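Local coordinates for transcription termination factor NusA (PDB 4MTN), which probably takes part in both termination and antitermination of transcription, binding the core RNA polymerase and the nascent RNA, at residues Q32-A37 / P59-N64; K40-E45 / G74-R79; P333-E338 / D374-Y379; S350-S355 / R386-Q391. All coordinates share one frame; numbering follows the deposited sequence.

Contact 1: Q32-A37 / P59-N64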
loop_
_atom_site.group_PDB
_atom_site.type_symbol
_atom_site.label_atom_id
_atom_site.label_comp_id
_atom_site.label_asym_id
_atom_site.label_seq_id
_atom_site.Cartn_x
_atom_site.Cartn_y
_atom_site.Cartn_z
ATOM N N GLN A 32 -6.466 -34.415 -10.449
ATOM C CA GLN A 32 -5.098 -34.261 -9.968
ATOM C C GLN A 32 -4.677 -35.438 -9.093
ATOM O O GLN A 32 -3.492 -35.759 -8.999
ATOM C CB GLN A 32 -4.946 -32.947 -9.197
ATOM C CG GLN A 32 -5.092 -31.706 -10.060
ATOM C CD GLN A 32 -4.074 -31.653 -11.182
ATOM O OE1 GLN A 32 -2.923 -32.052 -11.013
ATOM N NE2 GLN A 32 -4.498 -31.162 -12.341
ATOM N N ALA A 33 -5.653 -36.078 -8.454
ATOM C CA ALA A 33 -5.386 -37.260 -7.642
ATOM C C ALA A 33 -5.093 -38.462 -8.535
ATOM O O ALA A 33 -4.190 -39.251 -8.253
ATOM C CB ALA A 33 -6.560 -37.552 -6.720
ATOM N N ILE A 34 -5.863 -38.592 -9.611
ATOM C CA ILE A 34 -5.641 -39.642 -10.598
ATOM C C ILE A 34 -4.315 -39.412 -11.315
ATOM O O ILE A 34 -3.559 -40.351 -11.568
ATOM C CB ILE A 34 -6.787 -39.703 -11.629
ATOM C CG1 ILE A 34 -8.096 -40.103 -10.947
ATOM C CG2 ILE A 34 -6.458 -40.675 -12.754
ATOM C CD1 ILE A 34 -9.279 -40.158 -11.888
ATOM N N LEU A 35 -4.040 -38.150 -11.628
ATOM C CA LEU A 35 -2.810 -37.770 -12.312
ATOM C C LEU A 35 -1.577 -38.125 -11.488
ATOM O O LEU A 35 -0.605 -38.668 -12.014
ATOM C CB LEU A 35 -2.821 -36.272 -12.626
ATOM C CG LEU A 35 -1.616 -35.699 -13.372
ATOM C CD1 LEU A 35 -1.299 -36.530 -14.603
ATOM C CD2 LEU A 35 -1.881 -34.252 -13.756
ATOM N N SER A 36 -1.622 -37.817 -10.195
ATOM C CA SER A 36 -0.520 -38.136 -9.294
ATOM C C SER A 36 -0.339 -39.645 -9.177
ATOM O O SER A 36 0.785 -40.140 -9.087
ATOM C CB SER A 36 -0.758 -37.524 -7.913
ATOM O OG SER A 36 -0.706 -36.109 -7.969
ATOM N N ALA A 37 -1.453 -40.370 -9.183
ATOM C CA ALA A 37 -1.420 -41.826 -9.131
ATOM C C ALA A 37 -0.851 -42.396 -10.425
ATOM O O ALA A 37 -0.208 -43.444 -10.425
ATOM C CB ALA A 37 -2.812 -42.379 -8.873
ATOM N N PRO A 59 -13.125 -41.457 -16.306
ATOM C CA PRO A 59 -11.785 -40.861 -16.386
ATOM C C PRO A 59 -11.071 -41.160 -17.704
ATOM O O PRO A 59 -11.052 -42.305 -18.154
ATOM C CB PRO A 59 -11.039 -41.508 -15.211
ATOM C CG PRO A 59 -12.110 -42.042 -14.311
ATOM C CD PRO A 59 -13.213 -42.455 -15.228
HETATM N N MSE A 60 -10.482 -40.130 -18.303
HETATM C CA MSE A 60 -9.706 -40.282 -19.528
HETATM C C MSE A 60 -8.232 -40.026 -19.234
HETATM O O MSE A 60 -7.836 -38.891 -18.975
HETATM C CB MSE A 60 -10.211 -39.319 -20.606
HETATM C CG MSE A 60 -9.648 -39.560 -21.995
HETATM SE SE MSE A 60 -10.624 -40.939 -22.965
HETATM C CE MSE A 60 -9.884 -40.643 -24.746
ATOM N N VAL A 61 -7.422 -41.078 -19.281
ATOM C CA VAL A 61 -6.009 -40.959 -18.935
ATOM C C VAL A 61 -5.106 -41.272 -20.124
ATOM O O VAL A 61 -5.114 -42.387 -20.647
ATOM C CB VAL A 61 -5.637 -41.891 -17.766
ATOM C CG1 VAL A 61 -4.183 -41.690 -17.370
ATOM C CG2 VAL A 61 -6.555 -41.643 -16.578
ATOM N N LYS A 62 -4.324 -40.282 -20.542
ATOM C CA LYS A 62 -3.428 -40.443 -21.682
ATOM C C LYS A 62 -1.959 -40.329 -21.288
ATOM O O LYS A 62 -1.582 -39.473 -20.488
ATOM C CB LYS A 62 -3.745 -39.409 -22.765
ATOM C CG LYS A 62 -5.084 -39.603 -23.455
ATOM C CD LYS A 62 -5.170 -38.755 -24.715
ATOM C CE LYS A 62 -6.549 -38.834 -25.349
ATOM N NZ LYS A 62 -7.587 -38.187 -24.500
ATOM N N THR A 63 -1.135 -41.200 -21.862
ATOM C CA THR A 63 0.311 -41.126 -21.689
ATOM C C THR A 63 0.974 -40.875 -23.038
ATOM O O THR A 63 0.910 -41.718 -23.934
ATOM C CB THR A 63 0.882 -42.411 -21.062
ATOM O OG1 THR A 63 0.486 -43.546 -21.842
ATOM C CG2 THR A 63 0.373 -42.579 -19.637
ATOM N N ASN A 64 1.603 -39.708 -23.171
ATOM C CA ASN A 64 2.197 -39.263 -24.431
ATOM C C ASN A 64 1.178 -39.238 -25.567
ATOM O O ASN A 64 1.503 -39.548 -26.714
ATOM C CB ASN A 64 3.387 -40.147 -24.815
ATOM C CG ASN A 64 4.566 -39.977 -23.876
ATOM O OD1 ASN A 64 4.760 -38.912 -23.291
ATOM N ND2 ASN A 64 5.363 -41.029 -23.732
#
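I34 meets P59 and V61 through two different branches, and within 32-37 it is the only residue to touch 59-64. The close-packed part is wholly aliphatic. With CG1 beside the backbone N (chi1 -65°) and the chain then extended, CD1 reaches the proline ring and lies 4.0 Å from P59 CB and 4.2 Å from P59 CG, the two side chains lying roughly perpendicular. The other branch, CG2, packs against one methyl of the valine, I34 CG2 to V61 CG2 being 3.9 Å. P59 and V61, two residues apart, present their side chains on the same face of the strand, which is why one isoleucine can straddle both. In the N-terminal domain of NusA this is the layer where helix 23-42 lies on a three-stranded antiparallel sheet with 59-63 as its middle strand; V50 of strand 48-52 and L77 of helix 70-78 close round I34. The far face of the strand is the loose side: M60, a selenomethionine, is exposed, and K62 reaches E49 on the neighbouring strand. The other side of the helix is more polar but packed, Q32, A33 and S36 touching K92 and M89 of helix 87-105. There S36 OG donates to Q32 O at 3.0 Å, nearly in line with the carbonyl bond (162°), and Q32 O also accepts from S36 N.

Contact 2: K40-E45 / G74-R79; sequences KHFGEE and GDILGR
K40 and H41, at the end of helix 23-42, both touch the guanidinium of R79, and F42 meets I76 beside them. K40 and H41 meet the R79 guanidinium through aliphatic carbons, CE and CB. K40 CE sits 3.8 Å above one face of the R79 guanidinium, offset to its rim, and the nearest pair there is K40 CE to R79 CZ at 4.0 Å. Both chains bend at chi3 (68° in K40, 60° in R79), which brings the lysine methylene over the flat group. H41 adds its CB, 3.8 Å from R79 NH2, approaching obliquely. As for charge, K40 NZ lies 4.4 Å from R79 NE, so like charges come close at an exposed place where solvent can probably screen them. The apolar contact is deeper: I76 CD1 comes to the edge of the F42 ring, near its plane, 4.0 Å from F42 CE1, with the two side chains at about a right angle. H41 ND1 lies 3.4 Å above one face of the F42 ring, offset toward its rim. I68 and T63 also touch F42, while I34 and A37 of helix 23-42 cover I76. G43, with a positive phi (96°), takes the chain out of the helix directly after F42. The pairing is of two helices near their C-terminal ends, 23-42 and 70-78, in the alpha/beta N-terminal domain of the NusA family.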
loop_
_atom_site.group_PDB
_atom_site.type_symbol
_atom_site.label_atom_id
_atom_site.label_comp_id
_atom_site.label_asym_id
_atom_site.label_seq_id
_atom_site.Cartn_x
_atom_site.Cartn_y
_atom_site.Cartn_z
ATOM N N LYS A 40 3.117 -41.757 -10.510
ATOM C CA LYS A 40 3.887 -42.689 -9.698
ATOM C C LYS A 40 4.021 -44.043 -10.387
ATOM O O LYS A 40 5.070 -44.682 -10.319
ATOM C CB LYS A 40 3.242 -42.861 -8.320
ATOM C CG LYS A 40 4.153 -43.512 -7.290
ATOM C CD LYS A 40 3.455 -43.676 -5.949
ATOM C CE LYS A 40 2.327 -44.690 -6.034
ATOM N NZ LYS A 40 1.703 -44.937 -4.703
ATOM N N HIS A 41 2.952 -44.477 -11.049
ATOM C CA HIS A 41 2.952 -45.767 -11.730
ATOM C C HIS A 41 3.786 -45.755 -13.009
ATOM O O HIS A 41 4.667 -46.596 -13.191
ATOM C CB HIS A 41 1.517 -46.191 -12.052
ATOM C CG HIS A 41 1.420 -47.508 -12.760
ATOM N ND1 HIS A 41 1.379 -47.613 -14.133
ATOM C CD2 HIS A 41 1.358 -48.773 -12.282
ATOM C CE1 HIS A 41 1.295 -48.889 -14.471
ATOM N NE2 HIS A 41 1.280 -49.612 -13.367
ATOM N N PHE A 42 3.510 -44.798 -13.890
ATOM C CA PHE A 42 4.164 -44.743 -15.195
ATOM C C PHE A 42 5.542 -44.084 -15.154
ATOM O O PHE A 42 6.364 -44.298 -16.045
ATOM C CB PHE A 42 3.274 -44.008 -16.201
ATOM C CG PHE A 42 2.069 -44.793 -16.632
ATOM C CD1 PHE A 42 0.872 -44.686 -15.944
ATOM C CD2 PHE A 42 2.135 -45.642 -17.726
ATOM C CE1 PHE A 42 -0.238 -45.409 -16.340
ATOM C CE2 PHE A 42 1.028 -46.368 -18.126
ATOM C CZ PHE A 42 -0.160 -46.252 -17.432
ATOM N N GLY A 43 5.793 -43.287 -14.122
ATOM C CA GLY A 43 7.054 -42.577 -14.010
ATOM C C GLY A 43 6.956 -41.158 -14.538
ATOM O O GLY A 43 5.900 -40.733 -15.006
ATOM N N GLU A 44 8.064 -40.426 -14.465
ATOM C CA GLU A 44 8.093 -39.032 -14.896
ATOM C C GLU A 44 8.483 -38.889 -16.365
ATOM O O GLU A 44 8.440 -37.790 -16.920
ATOM C CB GLU A 44 9.058 -38.228 -14.021
ATOM N N GLU A 45 8.866 -40.000 -16.986
ATOM C CA GLU A 45 9.317 -39.993 -18.376
ATOM C C GLU A 45 8.220 -39.561 -19.348
ATOM O O GLU A 45 8.394 -38.612 -20.112
ATOM C CB GLU A 45 9.839 -41.377 -18.768
ATOM N N GLY A 74 -7.716 -49.563 -14.129
ATOM C CA GLY A 74 -8.509 -50.059 -13.022
ATOM C C GLY A 74 -7.733 -50.042 -11.719
ATOM O O GLY A 74 -8.291 -49.766 -10.657
ATOM N N ASP A 75 -6.439 -50.336 -11.805
ATOM C CA ASP A 75 -5.567 -50.320 -10.635
ATOM C C ASP A 75 -5.406 -48.905 -10.090
ATOM O O ASP A 75 -5.354 -48.700 -8.879
ATOM C CB ASP A 75 -4.196 -50.911 -10.973
ATOM C CG ASP A 75 -4.256 -52.397 -11.267
ATOM O OD1 ASP A 75 -4.258 -53.196 -10.308
ATOM O OD2 ASP A 75 -4.292 -52.767 -12.459
ATOM N N ILE A 76 -5.328 -47.933 -10.994
ATOM C CA ILE A 76 -5.181 -46.532 -10.611
ATOM C C ILE A 76 -6.434 -46.006 -9.915
ATOM O O ILE A 76 -6.350 -45.362 -8.867
ATOM C CB ILE A 76 -4.872 -45.644 -11.835
ATOM C CG1 ILE A 76 -3.528 -46.034 -12.453
ATOM C CG2 ILE A 76 -4.867 -44.174 -11.445
ATOM C CD1 ILE A 76 -3.131 -45.180 -13.637
ATOM N N LEU A 77 -7.595 -46.289 -10.498
ATOM C CA LEU A 77 -8.864 -45.813 -9.957
ATOM C C LEU A 77 -9.182 -46.449 -8.604
ATOM O O LEU A 77 -9.852 -45.844 -7.767
ATOM C CB LEU A 77 -10.001 -46.089 -10.943
ATOM C CG LEU A 77 -9.887 -45.424 -12.315
ATOM C CD1 LEU A 77 -11.097 -45.751 -13.178
ATOM C CD2 LEU A 77 -9.715 -43.920 -12.172
ATOM N N GLY A 78 -8.701 -47.670 -8.399
ATOM C CA GLY A 78 -8.931 -48.376 -7.153
ATOM C C GLY A 78 -7.894 -48.038 -6.099
ATOM O O GLY A 78 -8.056 -48.371 -4.925
ATOM N N ARG A 79 -6.825 -47.373 -6.523
ATOM C CA ARG A 79 -5.744 -46.991 -5.620
ATOM C C ARG A 79 -5.987 -45.589 -5.067
ATOM O O ARG A 79 -5.218 -45.085 -4.250
ATOM C CB ARG A 79 -4.397 -47.057 -6.345
ATOM C CG ARG A 79 -3.189 -47.212 -5.434
ATOM C CD ARG A 79 -1.933 -47.506 -6.239
ATOM N NE ARG A 79 -1.621 -46.436 -7.183
ATOM C CZ ARG A 79 -0.596 -46.460 -8.030
ATOM N NH1 ARG A 79 0.222 -47.504 -8.056
ATOM N NH2 ARG A 79 -0.389 -45.441 -8.853
#

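Contact 3: P333-E338 / D374-Y379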
loop_
_atom_site.group_PDB
_atom_site.type_symbol
_atom_site.label_atom_id
_atom_site.label_comp_id
_atom_site.label_asym_id
_atom_site.label_seq_id
_atom_site.Cartn_x
_atom_site.Cartn_y
_atom_site.Cartn_z
ATOM N N PRO A 333 36.967 21.579 4.305
ATOM C CA PRO A 333 38.059 21.775 3.347
ATOM C C PRO A 333 37.719 21.142 2.003
ATOM O O PRO A 333 37.264 19.998 1.956
ATOM C CB PRO A 333 39.247 21.072 4.013
ATOM C CG PRO A 333 38.631 20.080 4.941
ATOM C CD PRO A 333 37.364 20.716 5.431
ATOM N N GLY A 334 37.937 21.881 0.922
ATOM C CA GLY A 334 37.566 21.411 -0.397
ATOM C C GLY A 334 36.280 22.061 -0.865
ATOM O O GLY A 334 35.895 21.930 -2.028
ATOM N N VAL A 335 35.608 22.759 0.046
ATOM C CA VAL A 335 34.411 23.513 -0.304
ATOM C C VAL A 335 34.718 25.005 -0.339
ATOM O O VAL A 335 34.930 25.631 0.701
ATOM C CB VAL A 335 33.259 23.254 0.687
ATOM C CG1 VAL A 335 32.043 24.091 0.319
ATOM C CG2 VAL A 335 32.903 21.776 0.715
ATOM N N SER A 336 34.740 25.568 -1.542
ATOM C CA SER A 336 35.000 26.991 -1.726
ATOM C C SER A 336 33.782 27.821 -1.340
ATOM O O SER A 336 32.668 27.301 -1.266
ATOM C CB SER A 336 35.399 27.284 -3.175
ATOM O OG SER A 336 34.348 26.964 -4.070
ATOM N N GLU A 337 34.003 29.106 -1.082
ATOM C CA GLU A 337 32.909 30.029 -0.799
ATOM C C GLU A 337 31.931 30.082 -1.969
ATOM O O GLU A 337 30.727 30.245 -1.777
ATOM C CB GLU A 337 33.447 31.429 -0.497
ATOM N N GLU A 338 32.458 29.936 -3.182
ATOM C CA GLU A 338 31.634 29.934 -4.385
ATOM C C GLU A 338 30.788 28.666 -4.472
ATOM O O GLU A 338 29.602 28.723 -4.799
ATOM C CB GLU A 338 32.508 30.069 -5.634
ATOM N N ASP A 374 33.294 12.395 -2.778
ATOM C CA ASP A 374 33.026 11.437 -1.710
ATOM C C ASP A 374 33.486 11.969 -0.358
ATOM O O ASP A 374 32.805 11.792 0.652
ATOM C CB ASP A 374 33.708 10.101 -2.006
ATOM C CG ASP A 374 33.217 9.466 -3.293
ATOM O OD1 ASP A 374 32.051 9.710 -3.674
ATOM O OD2 ASP A 374 33.996 8.722 -3.924
ATOM N N VAL A 375 34.647 12.618 -0.350
ATOM C CA VAL A 375 35.211 13.186 0.870
ATOM C C VAL A 375 34.271 14.219 1.488
ATOM O O VAL A 375 34.025 14.202 2.695
ATOM C CB VAL A 375 36.586 13.834 0.600
ATOM C CG1 VAL A 375 37.012 14.705 1.769
ATOM C CG2 VAL A 375 37.628 12.764 0.326
ATOM N N ILE A 376 33.744 15.107 0.650
ATOM C CA ILE A 376 32.803 16.132 1.092
ATOM C C ILE A 376 31.562 15.509 1.724
ATOM O O ILE A 376 31.104 15.947 2.782
ATOM C CB ILE A 376 32.382 17.047 -0.076
ATOM C CG1 ILE A 376 33.573 17.885 -0.547
ATOM C CG2 ILE A 376 31.226 17.950 0.332
ATOM C CD1 ILE A 376 33.227 18.894 -1.618
ATOM N N VAL A 377 31.029 14.479 1.073
ATOM C CA VAL A 377 29.865 13.764 1.580
ATOM C C VAL A 377 30.147 13.169 2.959
ATOM O O VAL A 377 29.298 13.215 3.850
ATOM C CB VAL A 377 29.427 12.645 0.611
ATOM C CG1 VAL A 377 28.314 11.804 1.219
ATOM C CG2 VAL A 377 28.980 13.242 -0.715
ATOM N N GLU A 378 31.351 12.630 3.135
ATOM C CA GLU A 378 31.746 12.044 4.414
ATOM C C GLU A 378 31.821 13.099 5.516
ATOM O O GLU A 378 31.519 12.816 6.677
ATOM C CB GLU A 378 33.089 11.323 4.285
ATOM C CG GLU A 378 33.036 10.065 3.434
ATOM C CD GLU A 378 34.240 9.166 3.643
ATOM O OE1 GLU A 378 34.894 9.283 4.700
ATOM O OE2 GLU A 378 34.532 8.342 2.751
ATOM N N TYR A 379 32.228 14.312 5.151
ATOM C CA TYR A 379 32.238 15.428 6.091
ATOM C C TYR A 379 30.826 15.757 6.554
ATOM O O TYR A 379 30.581 15.954 7.744
ATOM C CB TYR A 379 32.876 16.667 5.462
ATOM C CG TYR A 379 34.371 16.761 5.653
ATOM C CD1 TYR A 379 34.909 17.268 6.828
ATOM C CD2 TYR A 379 35.244 16.355 4.654
ATOM C CE1 TYR A 379 36.276 17.361 7.006
ATOM C CE2 TYR A 379 36.609 16.443 4.822
ATOM C CZ TYR A 379 37.121 16.946 5.999
ATOM O OH TYR A 379 38.484 17.036 6.166
#
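The hairpin of a helix-hairpin-helix unit, P333-G334-V335, rests on helix 370-399 through V335 on I376 and P333 on Y379. At the inner end V335 CG2 is 3.7 Å from I376 CD1. That methyl branch stands beside the valine's backbone N and also comes within 4.1 Å of I376 CG1 and 4.2 Å of I376 CG2, so one valine methyl is met by three atoms of the isoleucine. I376 CD1 further approaches G334 O, at 4.1 Å, as the extended end of the side chain (chi2 -175°) carries CD1 up to the hairpin backbone. L368, in the loop before the long helix, covers I376 as well. The sequence Pro-Gly-Val fits the glycine-centred hairpin of this motif, and G334 turns the chain with a positive phi (102°). Leading out of the turn, S336 takes the N-cap position of helix 337-345, and its OG bonds to L339 N. At the outer, exposed end the proline ring lies across the phenol of Y379. P333 CD stands 4.2 Å from the centroid of the Y379 ring, an off-centre CH-pi contact 29° from the ring normal, whereas P333 CG is shifted to the phenolic end, 3.6 Å from Y379 CZ. V375 CG1, one helical turn earlier, borders the edge of the tyrosine ring, and I332 touches Y379 too.

Contact 4: S350-S355 / R386-Q391; sequences SFEDLS and RIEKEQ
F351 and E352 of the short helix 351-355 meet I387 and E388 on the long helix 370-399, pair by pair. The apolar pair is a single touch, F351 CD2 to I387 CD1 at 3.8 Å, oblique to the phenyl ring; E383, A328 and I332 further pack on F351. From CB, the E352 chain places CG beside the backbone N and then turns about the CB-CG bond (chi2 75°), which carries the carboxylate across to the long helix. Its CB, CG and CD stay more than 4.2 Å from 386-391. At the tip, OE2 lies 3.8 Å from E388 OE2 and 4.2 Å from E388 CG, the two carboxylates being nearly coplanar (2°). S384 OG, one turn before E388, is hydrogen-bonded to E352 OE2 and probably eases this meeting of like charges, which might otherwise raise the proton affinity of one acid. Helix 351-355 belongs to the helix-hairpin-helix domain, and the contact joins it to helix 370-399. S350 N donates to D353 OD2 (3.3 Å), meeting it from above the carboxylate plane, while D353 OD1 forms a salt bridge with R278 of strand 278-282. On the long helix R386 NH1 pairs with E390 OE1.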
loop_
_atom_site.group_PDB
_atom_site.type_symbol
_atom_site.label_atom_id
_atom_site.label_comp_id
_atom_site.label_asym_id
_atom_site.label_seq_id
_atom_site.Cartn_x
_atom_site.Cartn_y
_atom_site.Cartn_z
ATOM N N SER A 350 21.193 22.332 5.647
ATOM C CA SER A 350 21.868 21.590 6.706
ATOM C C SER A 350 22.911 20.633 6.138
ATOM O O SER A 350 23.070 20.524 4.922
ATOM C CB SER A 350 20.851 20.817 7.547
ATOM O OG SER A 350 20.171 19.850 6.765
ATOM N N PHE A 351 23.615 19.935 7.025
ATOM C CA PHE A 351 24.610 18.953 6.608
ATOM C C PHE A 351 23.934 17.651 6.199
ATOM O O PHE A 351 24.516 16.838 5.480
ATOM C CB PHE A 351 25.624 18.699 7.725
ATOM C CG PHE A 351 26.632 19.802 7.890
ATOM C CD1 PHE A 351 27.774 19.837 7.107
ATOM C CD2 PHE A 351 26.436 20.806 8.824
ATOM C CE1 PHE A 351 28.702 20.850 7.253
ATOM C CE2 PHE A 351 27.361 21.822 8.974
ATOM C CZ PHE A 351 28.496 21.844 8.188
ATOM N N GLU A 352 22.704 17.461 6.662
ATOM C CA GLU A 352 21.902 16.308 6.272
ATOM C C GLU A 352 21.604 16.359 4.779
ATOM O O GLU A 352 21.662 15.341 4.088
ATOM C CB GLU A 352 20.595 16.258 7.069
ATOM C CG GLU A 352 20.745 15.805 8.515
ATOM C CD GLU A 352 21.347 16.868 9.418
ATOM O OE1 GLU A 352 21.556 18.008 8.952
ATOM O OE2 GLU A 352 21.612 16.561 10.599
ATOM N N ASP A 353 21.290 17.554 4.290
ATOM C CA ASP A 353 20.974 17.753 2.882
ATOM C C ASP A 353 22.204 17.543 2.009
ATOM O O ASP A 353 22.104 17.057 0.883
ATOM C CB ASP A 353 20.404 19.155 2.653
ATOM C CG ASP A 353 19.233 19.465 3.564
ATOM O OD1 ASP A 353 18.530 18.518 3.977
ATOM O OD2 ASP A 353 19.014 20.657 3.866
ATOM N N LEU A 354 23.365 17.916 2.535
ATOM C CA LEU A 354 24.609 17.794 1.790
ATOM C C LEU A 354 25.080 16.345 1.736
ATOM O O LEU A 354 25.670 15.913 0.748
ATOM C CB LEU A 354 25.693 18.679 2.408
ATOM C CG LEU A 354 27.033 18.727 1.671
ATOM C CD1 LEU A 354 26.825 19.078 0.206
ATOM C CD2 LEU A 354 27.974 19.718 2.335
ATOM N N SER A 355 24.811 15.596 2.801
ATOM C CA SER A 355 25.251 14.208 2.886
ATOM C C SER A 355 24.474 13.315 1.928
ATOM O O SER A 355 24.982 12.293 1.469
ATOM C CB SER A 355 25.110 13.688 4.319
ATOM O OG SER A 355 23.766 13.760 4.759
ATOM N N ARG A 386 27.434 14.570 14.356
ATOM C CA ARG A 386 27.941 15.264 15.535
ATOM C C ARG A 386 26.945 16.303 16.039
ATOM O O ARG A 386 26.798 16.498 17.244
ATOM C CB ARG A 386 29.283 15.935 15.241
ATOM C CG ARG A 386 29.946 16.523 16.477
ATOM C CD ARG A 386 31.132 17.401 16.127
ATOM N NE ARG A 386 31.801 17.906 17.322
ATOM C CZ ARG A 386 31.418 18.989 17.993
ATOM N NH1 ARG A 386 30.365 19.686 17.586
ATOM N NH2 ARG A 386 32.086 19.375 19.071
ATOM N N ILE A 387 26.274 16.973 15.109
ATOM C CA ILE A 387 25.264 17.963 15.459
ATOM C C ILE A 387 24.101 17.304 16.196
ATOM O O ILE A 387 23.597 17.840 17.185
ATOM C CB ILE A 387 24.743 18.703 14.206
ATOM C CG1 ILE A 387 25.779 19.722 13.726
ATOM C CG2 ILE A 387 23.425 19.405 14.493
ATOM C CD1 ILE A 387 25.422 20.386 12.416
ATOM N N GLU A 388 23.695 16.128 15.727
ATOM C CA GLU A 388 22.600 15.394 16.352
ATOM C C GLU A 388 22.935 14.977 17.781
ATOM O O GLU A 388 22.119 15.144 18.687
ATOM C CB GLU A 388 22.234 14.163 15.521
ATOM C CG GLU A 388 21.511 14.484 14.222
ATOM C CD GLU A 388 20.919 13.254 13.564
ATOM O OE1 GLU A 388 20.768 12.223 14.254
ATOM O OE2 GLU A 388 20.606 13.317 12.356
ATOM N N LYS A 389 24.134 14.439 17.984
ATOM C CA LYS A 389 24.541 13.990 19.310
ATOM C C LYS A 389 24.840 15.176 20.227
ATOM O O LYS A 389 24.758 15.060 21.450
ATOM C CB LYS A 389 25.758 13.062 19.222
ATOM C CG LYS A 389 27.061 13.743 18.833
ATOM C CD LYS A 389 28.215 12.749 18.816
ATOM C CE LYS A 389 29.532 13.421 18.455
ATOM N NZ LYS A 389 29.939 14.439 19.462
ATOM N N GLU A 390 25.180 16.316 19.631
ATOM C CA GLU A 390 25.404 17.537 20.397
ATOM C C GLU A 390 24.079 18.079 20.924
ATOM O O GLU A 390 24.015 18.641 22.017
ATOM C CB GLU A 390 26.109 18.592 19.543
ATOM C CG GLU A 390 26.452 19.871 20.289
ATOM C CD GLU A 390 27.095 20.912 19.394
ATOM O OE1 GLU A 390 27.376 20.596 18.219
ATOM O OE2 GLU A 390 27.320 22.048 19.866
ATOM N N GLN A 391 23.023 17.906 20.135
ATOM C CA GLN A 391 21.685 18.308 20.549
ATOM C C GLN A 391 21.166 17.383 21.645
ATOM O O GLN A 391 20.545 17.834 22.606
ATOM C CB GLN A 391 20.725 18.309 19.357
ATOM C CG GLN A 391 21.013 19.392 18.329
ATOM C CD GLN A 391 20.160 19.256 17.083
ATOM O OE1 GLN A 391 19.376 18.315 16.952
ATOM N NE2 GLN A 391 20.308 20.197 16.159
#

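Overall arrangement
The four contacts form two pairs at the two ends of an elongated chain. Contacts 1 and 2 share helix 23-42, their centres 8 Å apart, and interlock through helix 70-78: A37 CB packs on I76 CG2 at 3.7 Å and I34 CD1 on L77 CD2 at 3.8 Å. Contacts 3 and 4 share helix 370-399, with centres 15 Å apart; V377 CG1 of contact 3 lies 3.4 Å from S355 O of contact 4. Between the pairs the nearest atoms are about 54 to 55 Å apart and the centres about 68 to 74 Å, a span that includes the S1 and KH domains, families known for binding RNA.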